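Local coordinates for protein unsaturated glucuronyl hydrolase (Streptococcus agalactiae, PDB 2ZZR) that hydrolyses unsaturated disaccharides of chondroitin, hyaluronan and heparin, releasing the unsaturated uronic acid from the glycosaminoglycan fragment, at residues A[6-11]-A[274-279]; A[15-20]-A[332-337]; A[48-53]-A[63-68]; A[99-104]-A[136-141]. All blocks are in the same frame, centred on the assembly; numbering follows the deposited sequence.

The four contacts form two clusters on opposite sides of the centre of a helix-rich alpha barrel. Contacts 1 and 2, with centres about 16 Å apart, tie the N-terminal segment to helices 265-280 and 328-346; they cross along the chain and touch directly, Arg-16 bonding to the carbonyl of Leu-279. Contacts 3 and 4, also about 16 Å apart, follow one another in sequence and are nested inside the long loops closed by the first two. Arg-103 of helix 87-105 joins them by bonding to Asn-65 and Glu-67. About 36 to 41 Å separates the centres of the two clusters, so the N-terminal segment is fastened on one side of the barrel, while the hairpin and the helix pair 87-105/133-147 lie on the other.

Contact 1 of 4, residues A[6-11]-A[274-279]; sequences VKVESI and MTNYFL
Ile-11 and Asn-276 mark the closest backbone approach, 5.5 Å between their CA atoms, where the irregular N-terminal segment 6-11 runs over helix 265-280 of the alpha barrel. Asn-276 carries the contact. Its CG stands anti to the carbonyl carbon (chi1 -66°), and ND2 donates to the backbone O of Glu-9 over 2.7 Å, with a C=O...N angle of 175° that puts the donor nearly on the carbonyl axis. The other end of the same amide meets carbon: Ile-11 CG1 lies 3.4 Å from Asn-276 OD1, the two side chains crossing at about a right angle. Tyr-331 of helix 328-346 bonds to that OD1, so both ends of this buried amide have partners and its rotation is fixed. The extended Glu-9 side chain brings OE1 to 3.7 Å from Tyr-277 CA and OE2 obliquely to the tyrosine ring, while Asn-280 and Arg-281 hold the acid by a hydrogen bond and a salt bridge. Tyr-277 OH bonds to Ser-243, and its ring makes a cation-pi contact with Arg-281. The apolar end of the contact is a meeting of methyls, Ile-11 CD1 lying 4.0 Å from Leu-279 CD1.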
# COMPACT_ATOMS: atom_id res chain seq x y z
N VAL A 6 7.18 -10.88 -18.92
CA VAL A 6 7.69 -11.30 -17.61
C VAL A 6 7.41 -12.79 -17.43
O VAL A 6 6.44 -13.32 -17.97
CB VAL A 6 7.07 -10.49 -16.42
CG1 VAL A 6 7.40 -9.02 -16.54
CG2 VAL A 6 5.55 -10.72 -16.30
N LYS A 7 8.28 -13.46 -16.68
CA LYS A 7 8.05 -14.87 -16.38
C LYS A 7 6.88 -14.98 -15.43
O LYS A 7 6.85 -14.32 -14.38
CB LYS A 7 9.30 -15.54 -15.80
CG LYS A 7 9.10 -17.02 -15.45
CD LYS A 7 10.42 -17.77 -15.25
CE LYS A 7 11.27 -17.11 -14.18
NZ LYS A 7 12.61 -17.75 -14.04
N VAL A 8 5.91 -15.79 -15.81
CA VAL A 8 4.78 -16.09 -14.94
C VAL A 8 4.98 -17.49 -14.37
O VAL A 8 4.73 -18.49 -15.05
CB VAL A 8 3.43 -15.96 -15.69
CG1 VAL A 8 2.25 -16.25 -14.76
CG2 VAL A 8 3.28 -14.58 -16.30
N GLU A 9 5.45 -17.54 -13.13
CA GLU A 9 5.60 -18.80 -12.41
C GLU A 9 4.24 -19.43 -12.17
O GLU A 9 3.28 -18.72 -11.85
CB GLU A 9 6.29 -18.58 -11.06
CG GLU A 9 7.70 -18.01 -11.17
CD GLU A 9 8.39 -17.78 -9.83
OE1 GLU A 9 7.76 -17.95 -8.76
OE2 GLU A 9 9.59 -17.43 -9.85
N SER A 10 4.14 -20.74 -12.31
CA SER A 10 2.92 -21.40 -11.85
C SER A 10 2.87 -21.30 -10.32
O SER A 10 3.92 -21.26 -9.66
CB SER A 10 2.87 -22.86 -12.30
OG SER A 10 3.88 -23.61 -11.65
N ILE A 11 1.67 -21.22 -9.77
CA ILE A 11 1.52 -21.27 -8.31
C ILE A 11 1.86 -22.68 -7.87
O ILE A 11 1.09 -23.63 -8.07
CB ILE A 11 0.12 -20.86 -7.84
CG1 ILE A 11 -0.19 -19.43 -8.31
CG2 ILE A 11 0.03 -20.99 -6.31
CD1 ILE A 11 -1.66 -19.02 -8.15
N MET A 274 3.71 -11.10 -10.75
CA MET A 274 4.18 -10.60 -9.45
C MET A 274 3.56 -11.34 -8.28
O MET A 274 4.23 -11.61 -7.28
CB MET A 274 3.95 -9.09 -9.31
CG MET A 274 4.67 -8.24 -10.36
SD MET A 274 4.86 -6.52 -9.86
CE MET A 274 6.12 -6.64 -8.59
N THR A 275 2.27 -11.68 -8.40
CA THR A 275 1.56 -12.34 -7.31
C THR A 275 2.02 -13.79 -7.16
O THR A 275 2.23 -14.26 -6.04
CB THR A 275 0.03 -12.24 -7.51
OG1 THR A 275 -0.32 -10.86 -7.64
CG2 THR A 275 -0.72 -12.84 -6.34
N ASN A 276 2.21 -14.48 -8.28
CA ASN A 276 2.66 -15.88 -8.21
C ASN A 276 4.06 -15.95 -7.62
O ASN A 276 4.36 -16.84 -6.84
CB ASN A 276 2.61 -16.55 -9.58
CG ASN A 276 1.19 -16.70 -10.11
OD1 ASN A 276 0.24 -16.25 -9.47
ND2 ASN A 276 1.05 -17.32 -11.28
N TYR A 277 4.90 -14.98 -7.98
CA TYR A 277 6.25 -14.87 -7.43
C TYR A 277 6.19 -14.75 -5.90
O TYR A 277 6.92 -15.45 -5.18
CB TYR A 277 6.94 -13.66 -8.04
CG TYR A 277 8.37 -13.45 -7.60
CD1 TYR A 277 9.43 -13.94 -8.37
CD2 TYR A 277 8.65 -12.76 -6.42
CE1 TYR A 277 10.75 -13.74 -7.96
CE2 TYR A 277 9.97 -12.56 -6.01
CZ TYR A 277 11.01 -13.06 -6.78
OH TYR A 277 12.31 -12.86 -6.37
N PHE A 278 5.31 -13.88 -5.42
CA PHE A 278 5.11 -13.63 -4.00
C PHE A 278 4.59 -14.89 -3.32
O PHE A 278 5.18 -15.35 -2.34
CB PHE A 278 4.15 -12.45 -3.83
CG PHE A 278 4.03 -11.92 -2.42
CD1 PHE A 278 4.91 -10.94 -1.95
CD2 PHE A 278 3.00 -12.35 -1.59
CE1 PHE A 278 4.79 -10.43 -0.65
CE2 PHE A 278 2.87 -11.84 -0.28
CZ PHE A 278 3.77 -10.88 0.18
N LEU A 279 3.52 -15.47 -3.87
CA LEU A 279 2.90 -16.65 -3.28
C LEU A 279 3.90 -17.80 -3.13
O LEU A 279 3.92 -18.47 -2.11
CB LEU A 279 1.69 -17.11 -4.09
CG LEU A 279 0.49 -16.15 -4.13
CD1 LEU A 279 -0.60 -16.72 -5.04
CD2 LEU A 279 -0.05 -15.85 -2.73

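Contact 2 of 4, residues A[15-20]-A[332-337]; sequences KRFLNS and KYAMHT. With SO4 (sulfate ion), chain D.
Two hydroxyls meet across this contact: Ser-20 OG and Thr-337 OG1 lie 3.0 Å apart, at hydrogen-bonding distance, beside a helix carbonyl that is gripped twice. Tyr-333 O accepts the backbone N-H of Thr-337 and also its OG1, at 2.7 Å, the two donors reaching it from opposite faces of the carbonyl plane. With OG1 anti to its carbonyl carbon (chi1 -45°), Thr-337 can bond back to its own helix while facing Ser-20. Thr-337 was modelled in two conformers, so this hydroxyl geometry, which belongs to one of them, is tentative. Aromatic packing supplies the rest. Ala-334 CB sits over one face of the Phe-17 ring, 4.0 Å from the centroid and 22° off the normal, in a CH-pi contact offset toward the rim; Arg-16 CG lies over the opposite face, sandwiching the ring. The Tyr-333 ring turns its edge to the carbonyl of Ser-20, CE2 lying 3.3 Å from that O in the plane of the ring, and Leu-18 CD2 approaches the ring at CD1, the side chains crossing at about a right angle. Beyond CG, the guanidinium of Arg-16 turns to a sulfate: NE and NH2 both donate to O2, each at 2.8 Å. The ion, probably from the crystallisation liquor, also bonds to Lys-286. Short helix 15-18 packs against helix 328-346, while Leu-279 of helix 265-280 touches both Phe-17 and Ala-334, so that three helices meet around the phenylalanine.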
# COMPACT_ATOMS: atom_id res chain seq x y z
N LYS A 15 -2.49 -26.65 -3.57
CA LYS A 15 -3.30 -27.20 -2.49
C LYS A 15 -3.01 -26.53 -1.14
O LYS A 15 -3.86 -26.50 -0.26
CB LYS A 15 -3.13 -28.72 -2.38
CG LYS A 15 -3.67 -29.50 -3.58
CD LYS A 15 -3.37 -31.00 -3.43
CE LYS A 15 -3.62 -31.75 -4.74
NZ LYS A 15 -5.07 -31.90 -5.04
N ARG A 16 -1.80 -25.99 -1.00
CA ARG A 16 -1.40 -25.23 0.19
C ARG A 16 -2.36 -24.07 0.47
O ARG A 16 -2.51 -23.64 1.61
CB ARG A 16 0.06 -24.74 0.08
CG ARG A 16 0.31 -23.60 -0.91
CD ARG A 16 1.79 -23.43 -1.24
NE ARG A 16 2.55 -22.97 -0.08
CZ ARG A 16 3.27 -21.84 -0.03
NH1 ARG A 16 3.37 -21.05 -1.09
NH2 ARG A 16 3.90 -21.52 1.10
N PHE A 17 -3.00 -23.58 -0.59
CA PHE A 17 -4.02 -22.53 -0.48
C PHE A 17 -5.44 -23.11 -0.60
O PHE A 17 -6.31 -22.82 0.22
CB PHE A 17 -3.80 -21.45 -1.55
CG PHE A 17 -2.42 -20.84 -1.54
CD1 PHE A 17 -1.99 -20.08 -0.44
CD2 PHE A 17 -1.56 -20.99 -2.62
CE1 PHE A 17 -0.73 -19.50 -0.43
CE2 PHE A 17 -0.29 -20.41 -2.62
CZ PHE A 17 0.13 -19.67 -1.52
N LEU A 18 -5.65 -23.94 -1.61
CA LEU A 18 -6.98 -24.47 -1.93
C LEU A 18 -7.62 -25.33 -0.83
O LEU A 18 -8.84 -25.38 -0.70
CB LEU A 18 -6.95 -25.23 -3.26
CG LEU A 18 -6.77 -24.42 -4.55
CD1 LEU A 18 -6.46 -25.33 -5.71
CD2 LEU A 18 -8.00 -23.56 -4.86
N ASN A 19 -6.78 -26.00 -0.03
CA ASN A 19 -7.26 -26.84 1.08
C ASN A 19 -7.69 -26.07 2.33
O ASN A 19 -8.12 -26.68 3.32
CB ASN A 19 -6.19 -27.87 1.47
CG ASN A 19 -6.04 -28.99 0.46
OD1 ASN A 19 -6.75 -29.05 -0.55
ND2 ASN A 19 -5.10 -29.89 0.72
N SER A 20 -7.57 -24.75 2.30
CA SER A 20 -7.88 -23.91 3.46
C SER A 20 -9.36 -23.63 3.66
O SER A 20 -10.15 -23.71 2.72
CB SER A 20 -7.13 -22.59 3.38
OG SER A 20 -5.73 -22.80 3.43
N LYS A 332 -8.27 -16.62 -4.63
CA LYS A 332 -9.29 -16.41 -3.61
C LYS A 332 -8.91 -17.12 -2.31
O LYS A 332 -8.95 -16.55 -1.23
CB LYS A 332 -10.66 -16.88 -4.09
CG LYS A 332 -11.78 -16.69 -3.06
CD LYS A 332 -12.90 -17.71 -3.29
CE LYS A 332 -13.94 -17.65 -2.18
NZ LYS A 332 -14.83 -16.47 -2.31
N TYR A 333 -8.53 -18.39 -2.44
CA TYR A 333 -8.16 -19.17 -1.27
C TYR A 333 -6.85 -18.68 -0.67
O TYR A 333 -6.72 -18.67 0.55
CB TYR A 333 -8.15 -20.67 -1.60
CG TYR A 333 -9.53 -21.26 -1.49
CD1 TYR A 333 -10.46 -21.12 -2.52
CD2 TYR A 333 -9.93 -21.93 -0.33
CE1 TYR A 333 -11.75 -21.65 -2.41
CE2 TYR A 333 -11.21 -22.46 -0.20
CZ TYR A 333 -12.11 -22.31 -1.25
OH TYR A 333 -13.38 -22.83 -1.13
N ALA A 334 -5.93 -18.25 -1.52
CA ALA A 334 -4.66 -17.67 -1.06
C ALA A 334 -4.88 -16.45 -0.17
O ALA A 334 -4.31 -16.37 0.91
CB ALA A 334 -3.75 -17.33 -2.24
N MET A 335 -5.71 -15.51 -0.60
CA MET A 335 -5.93 -14.31 0.21
C MET A 335 -6.64 -14.61 1.54
O MET A 335 -6.34 -13.99 2.55
CB MET A 335 -6.63 -13.19 -0.58
CG MET A 335 -8.06 -13.46 -0.95
SD MET A 335 -8.81 -12.00 -1.67
CE MET A 335 -10.49 -12.61 -1.84
N HIS A 336 -7.55 -15.58 1.52
CA HIS A 336 -8.20 -16.05 2.76
C HIS A 336 -7.20 -16.67 3.74
O HIS A 336 -7.26 -16.37 4.94
CB HIS A 336 -9.31 -17.06 2.44
CG HIS A 336 -10.63 -16.42 2.17
ND1 HIS A 336 -10.96 -15.86 0.95
CD2 HIS A 336 -11.73 -16.28 2.95
CE1 HIS A 336 -12.19 -15.40 1.00
NE2 HIS A 336 -12.68 -15.64 2.20
N THR A 337 -6.29 -17.51 3.24
CA THR A 337 -5.28 -18.16 4.08
C THR A 337 -4.34 -17.13 4.70
O THR A 337 -4.04 -17.20 5.89
CB THR A 337 -4.45 -19.19 3.28
OG1 THR A 337 -5.32 -20.00 2.48
CG2 THR A 337 -3.67 -20.09 4.23
S SO4 D . 3.21 -25.07 2.82
O1 SO4 D . 3.11 -25.79 1.55
O2 SO4 D . 2.92 -23.65 2.62
O3 SO4 D . 2.25 -25.62 3.77
O4 SO4 D . 4.57 -25.20 3.33

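Contact 3 of 4, residues A[48-53]-A[63-68]; sequences EEYPTP and MDNTEW
Tyr-50 and Met-63 form an antiparallel hydrogen-bonded pair in the two-stranded beta hairpin made by strands 50-56 and 59-63. Their backbones exchange two bonds: Tyr-50 N donates to Met-63 O over 2.9 Å, and Met-63 N returns one to Tyr-50 O over 2.8 Å, each donor lying in the plane of its carbonyl. Both side chains leave by the same face of the sheet.

Among the apolar contacts, Met-63 reaches along strand 50-56 toward Pro-53. Its CG lies between the backbone N and the carbonyl carbon (chi1 76°), 4.3 Å from Tyr-50 CB, and its sulfur comes to 4.0 Å from Thr-52 CA and similarly near Pro-53 CD.

The aromatic contacts belong to Tyr-50. Its ring turns its edge to the carbonyl oxygen of Met-63, while CE1 and CZ approach Asn-65 obliquely, CE1 3.8 Å from its CB, ring and amide planes 35° apart.

Polar bonds hold the side chains of the segment that follows. Asn-65 bonds to Arg-103 and Ser-99 on helix 87-105, and Thr-66 OG1 donates to Asp-64 OD1. Glu-67, whose side chain is about 7 Å from that of the likely nucleophile Asp-114, accepts the N-H of Trp-68 at OE1 by its anti lone pair. The other carboxylate oxygen, Glu-67 OE2, rests 3.8 Å from Pro-53 CG, the side chains crossing at about a right angle.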
# COMPACT_ATOMS: atom_id res chain seq x y z
N GLU A 48 -4.98 14.71 18.82
CA GLU A 48 -5.01 15.30 17.47
C GLU A 48 -3.69 15.07 16.72
O GLU A 48 -3.53 15.52 15.58
CB GLU A 48 -5.38 16.79 17.53
CG GLU A 48 -6.88 17.01 17.77
CD GLU A 48 -7.33 18.46 17.64
OE1 GLU A 48 -6.75 19.22 16.83
OE2 GLU A 48 -8.29 18.84 18.34
N GLU A 49 -2.77 14.35 17.35
CA GLU A 49 -1.49 14.04 16.73
C GLU A 49 -1.51 12.64 16.12
O GLU A 49 -2.58 12.05 15.96
CB GLU A 49 -0.34 14.25 17.72
CG GLU A 49 -0.13 15.73 18.05
CD GLU A 49 1.20 16.01 18.71
OE1 GLU A 49 1.45 15.46 19.81
OE2 GLU A 49 1.99 16.80 18.14
N TYR A 50 -0.33 12.11 15.77
CA TYR A 50 -0.25 10.93 14.90
C TYR A 50 0.75 9.89 15.41
O TYR A 50 1.72 10.23 16.08
CB TYR A 50 0.14 11.35 13.47
CG TYR A 50 -0.84 12.31 12.85
CD1 TYR A 50 -0.78 13.68 13.12
CD2 TYR A 50 -1.85 11.85 11.99
CE1 TYR A 50 -1.69 14.57 12.56
CE2 TYR A 50 -2.76 12.73 11.42
CZ TYR A 50 -2.68 14.09 11.71
OH TYR A 50 -3.58 14.97 11.16
N PRO A 51 0.51 8.60 15.08
CA PRO A 51 1.52 7.59 15.36
C PRO A 51 2.76 7.85 14.51
O PRO A 51 2.65 8.37 13.40
CB PRO A 51 0.86 6.28 14.90
CG PRO A 51 -0.23 6.69 13.97
CD PRO A 51 -0.69 8.03 14.44
N THR A 52 3.92 7.50 15.05
CA THR A 52 5.15 7.43 14.26
C THR A 52 4.98 6.32 13.22
O THR A 52 4.10 5.46 13.38
CB THR A 52 6.38 7.13 15.14
OG1 THR A 52 6.10 6.04 16.03
CG2 THR A 52 6.76 8.36 15.95
N PRO A 53 5.78 6.34 12.13
CA PRO A 53 5.71 5.29 11.11
C PRO A 53 5.66 3.88 11.68
O PRO A 53 4.82 3.08 11.26
CB PRO A 53 6.98 5.52 10.29
CG PRO A 53 7.18 7.00 10.36
CD PRO A 53 6.77 7.38 11.77
N MET A 63 3.68 11.91 17.11
CA MET A 63 4.34 12.88 16.25
C MET A 63 3.36 13.84 15.57
O MET A 63 2.15 13.60 15.56
CB MET A 63 5.19 12.16 15.19
CG MET A 63 4.37 11.54 14.06
SD MET A 63 5.41 11.11 12.64
CE MET A 63 5.96 12.74 12.13
N ASP A 64 3.90 14.91 14.98
CA ASP A 64 3.07 15.86 14.25
C ASP A 64 2.83 15.39 12.81
O ASP A 64 3.16 14.25 12.45
CB ASP A 64 3.68 17.27 14.30
CG ASP A 64 5.05 17.37 13.63
OD1 ASP A 64 5.53 16.38 13.04
OD2 ASP A 64 5.65 18.46 13.71
N ASN A 65 2.24 16.26 11.99
CA ASN A 65 1.85 15.92 10.63
C ASN A 65 2.93 16.27 9.60
O ASN A 65 2.74 17.16 8.77
CB ASN A 65 0.51 16.57 10.27
CG ASN A 65 -0.18 15.88 9.10
OD1 ASN A 65 0.37 14.96 8.48
ND2 ASN A 65 -1.40 16.32 8.78
N THR A 66 4.05 15.56 9.65
CA THR A 66 5.20 15.88 8.80
C THR A 66 5.89 14.64 8.20
O THR A 66 6.93 14.77 7.57
CB THR A 66 6.27 16.70 9.57
OG1 THR A 66 6.74 15.93 10.69
CG2 THR A 66 5.71 18.04 10.06
N GLU A 67 5.32 13.46 8.40
CA GLU A 67 5.88 12.24 7.82
C GLU A 67 5.15 11.82 6.53
O GLU A 67 4.28 12.54 6.05
CB GLU A 67 5.89 11.09 8.84
CG GLU A 67 7.25 10.86 9.53
CD GLU A 67 8.30 10.26 8.62
OE1 GLU A 67 8.07 10.15 7.40
OE2 GLU A 67 9.39 9.90 9.14
N TRP A 68 5.53 10.67 5.97
CA TRP A 68 4.85 10.13 4.78
C TRP A 68 3.69 9.21 5.18
O TRP A 68 2.95 8.75 4.31
CB TRP A 68 5.83 9.38 3.86
CG TRP A 68 6.36 8.06 4.40
CD1 TRP A 68 7.44 7.89 5.23
CD2 TRP A 68 5.84 6.75 4.14
NE1 TRP A 68 7.62 6.55 5.49
CE2 TRP A 68 6.66 5.83 4.84
CE3 TRP A 68 4.77 6.26 3.38
CZ2 TRP A 68 6.43 4.44 4.81
CZ3 TRP A 68 4.54 4.88 3.35
CH2 TRP A 68 5.37 3.99 4.06

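Contact 4 of 4, residues A[99-104]-A[136-141]; sequences SFLNRI and LEATIK
Leu-101 and Ile-104 of helix 87-105 both pack on Ala-138 of helix 133-147, two barrel helices whose local axes approach to 9.1 Å and cross at 35° with the same general direction. The apolar contacts centre on Ala-138. Its small side chain allows a close backbone approach, its CA coming to 4.9 Å from Leu-101 CA, and its CB meets Leu-101 CD1 at 4.0 Å. Ile-104 CG2 touches the same alanine methyl more loosely. With its CG1 anti to the backbone N (chi1 -176°), Ile-104 presses that atom against Lys-141 CB at 3.6 Å, and its CD1 continues to the backbone carbonyl of Lys-141.

Charged groups border the hydrocarbon. One turn apart on helix 133-147, Glu-137 and Lys-141 form a salt bridge, NZ lying 2.8 Å from OE1 and using the anti lone pair of that oxygen. Asn-105, at the end of helix 87-105, takes a second bond from NZ. Leu-101 CD1 packs against the carboxylate, 3.9 Å from Glu-137 OE1, the two side chains crossing at about a right angle.

Between the two segments themselves, then, the joint is van der Waals packing of leucine and isoleucine methyl and methylene groups on the CB atoms of Ala-138 and Lys-141; the charges pair within one helix, and the lysine ammonium adds a polar tie to the other through Asn-105.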
# COMPACT_ATOMS: atom_id res chain seq x y z
N SER A 99 -6.09 19.30 9.29
CA SER A 99 -4.64 19.32 9.42
C SER A 99 -3.95 19.06 8.09
O SER A 99 -2.97 19.73 7.75
CB SER A 99 -4.18 18.31 10.47
OG SER A 99 -2.76 18.22 10.53
N PHE A 100 -4.44 18.08 7.33
CA PHE A 100 -3.91 17.81 5.99
C PHE A 100 -4.13 18.99 5.04
O PHE A 100 -3.26 19.31 4.23
CB PHE A 100 -4.48 16.51 5.42
CG PHE A 100 -3.86 15.27 6.02
CD1 PHE A 100 -4.57 14.50 6.92
CD2 PHE A 100 -2.56 14.90 5.69
CE1 PHE A 100 -4.00 13.36 7.49
CE2 PHE A 100 -1.98 13.77 6.25
CZ PHE A 100 -2.70 12.99 7.15
N LEU A 101 -5.28 19.64 5.14
CA LEU A 101 -5.54 20.85 4.37
C LEU A 101 -4.54 21.95 4.73
O LEU A 101 -4.01 22.63 3.85
CB LEU A 101 -6.98 21.33 4.58
CG LEU A 101 -7.48 22.52 3.75
CD1 LEU A 101 -7.08 22.46 2.27
CD2 LEU A 101 -8.99 22.65 3.88
N ASN A 102 -4.28 22.11 6.03
CA ASN A 102 -3.26 23.06 6.48
C ASN A 102 -1.88 22.73 5.91
O ASN A 102 -1.14 23.61 5.46
CB ASN A 102 -3.19 23.11 8.00
CG ASN A 102 -2.09 24.04 8.50
OD1 ASN A 102 -0.99 23.61 8.84
ND2 ASN A 102 -2.39 25.33 8.53
N ARG A 103 -1.55 21.44 5.93
CA ARG A 103 -0.25 20.95 5.46
C ARG A 103 0.01 21.27 3.98
O ARG A 103 1.12 21.68 3.61
CB ARG A 103 -0.10 19.45 5.74
CG ARG A 103 1.29 18.91 5.46
CD ARG A 103 1.43 17.47 5.89
NE ARG A 103 2.74 16.94 5.50
CZ ARG A 103 3.14 15.69 5.74
NH1 ARG A 103 2.36 14.82 6.38
NH2 ARG A 103 4.35 15.31 5.33
N ILE A 104 -1.00 21.08 3.13
CA ILE A 104 -0.84 21.39 1.71
C ILE A 104 -0.89 22.90 1.43
O ILE A 104 -0.11 23.41 0.62
CB ILE A 104 -1.79 20.54 0.78
CG1 ILE A 104 -1.52 20.83 -0.70
CG2 ILE A 104 -3.26 20.76 1.11
CD1 ILE A 104 -0.16 20.37 -1.20
N LEU A 136 -12.15 17.35 -0.34
CA LEU A 136 -11.95 17.44 -1.78
C LEU A 136 -10.88 18.47 -2.13
O LEU A 136 -9.99 18.20 -2.93
CB LEU A 136 -13.26 17.75 -2.50
CG LEU A 136 -13.20 17.90 -4.03
CD1 LEU A 136 -12.68 16.63 -4.70
CD2 LEU A 136 -14.57 18.28 -4.59
N GLU A 137 -10.98 19.66 -1.52
CA GLU A 137 -10.03 20.74 -1.76
C GLU A 137 -8.60 20.29 -1.47
O GLU A 137 -7.70 20.51 -2.29
CB GLU A 137 -10.39 21.94 -0.88
CG GLU A 137 -9.49 23.15 -1.07
CD GLU A 137 -9.77 24.25 -0.06
OE1 GLU A 137 -8.92 25.15 0.08
OE2 GLU A 137 -10.82 24.21 0.61
N ALA A 138 -8.40 19.66 -0.32
CA ALA A 138 -7.08 19.16 0.07
C ALA A 138 -6.57 18.12 -0.92
O ALA A 138 -5.39 18.12 -1.27
CB ALA A 138 -7.12 18.58 1.48
N THR A 139 -7.47 17.24 -1.37
CA THR A 139 -7.11 16.20 -2.34
C THR A 139 -6.61 16.78 -3.66
O THR A 139 -5.55 16.38 -4.17
CB THR A 139 -8.30 15.23 -2.60
OG1 THR A 139 -8.66 14.57 -1.38
CG2 THR A 139 -7.92 14.19 -3.63
N ILE A 140 -7.35 17.74 -4.22
CA ILE A 140 -6.96 18.35 -5.50
C ILE A 140 -5.63 19.10 -5.36
O ILE A 140 -4.75 18.96 -6.21
CB ILE A 140 -8.07 19.26 -6.09
CG1 ILE A 140 -9.36 18.45 -6.31
CG2 ILE A 140 -7.61 19.91 -7.40
CD1 ILE A 140 -9.20 17.21 -7.19
N LYS A 141 -5.48 19.85 -4.28
CA LYS A 141 -4.23 20.57 -4.01
C LYS A 141 -3.06 19.59 -3.88
O LYS A 141 -1.97 19.84 -4.40
CB LYS A 141 -4.36 21.47 -2.79
CG LYS A 141 -5.21 22.72 -3.05
CD LYS A 141 -5.46 23.49 -1.76
CE LYS A 141 -6.18 24.81 -2.06
NZ LYS A 141 -6.33 25.63 -0.83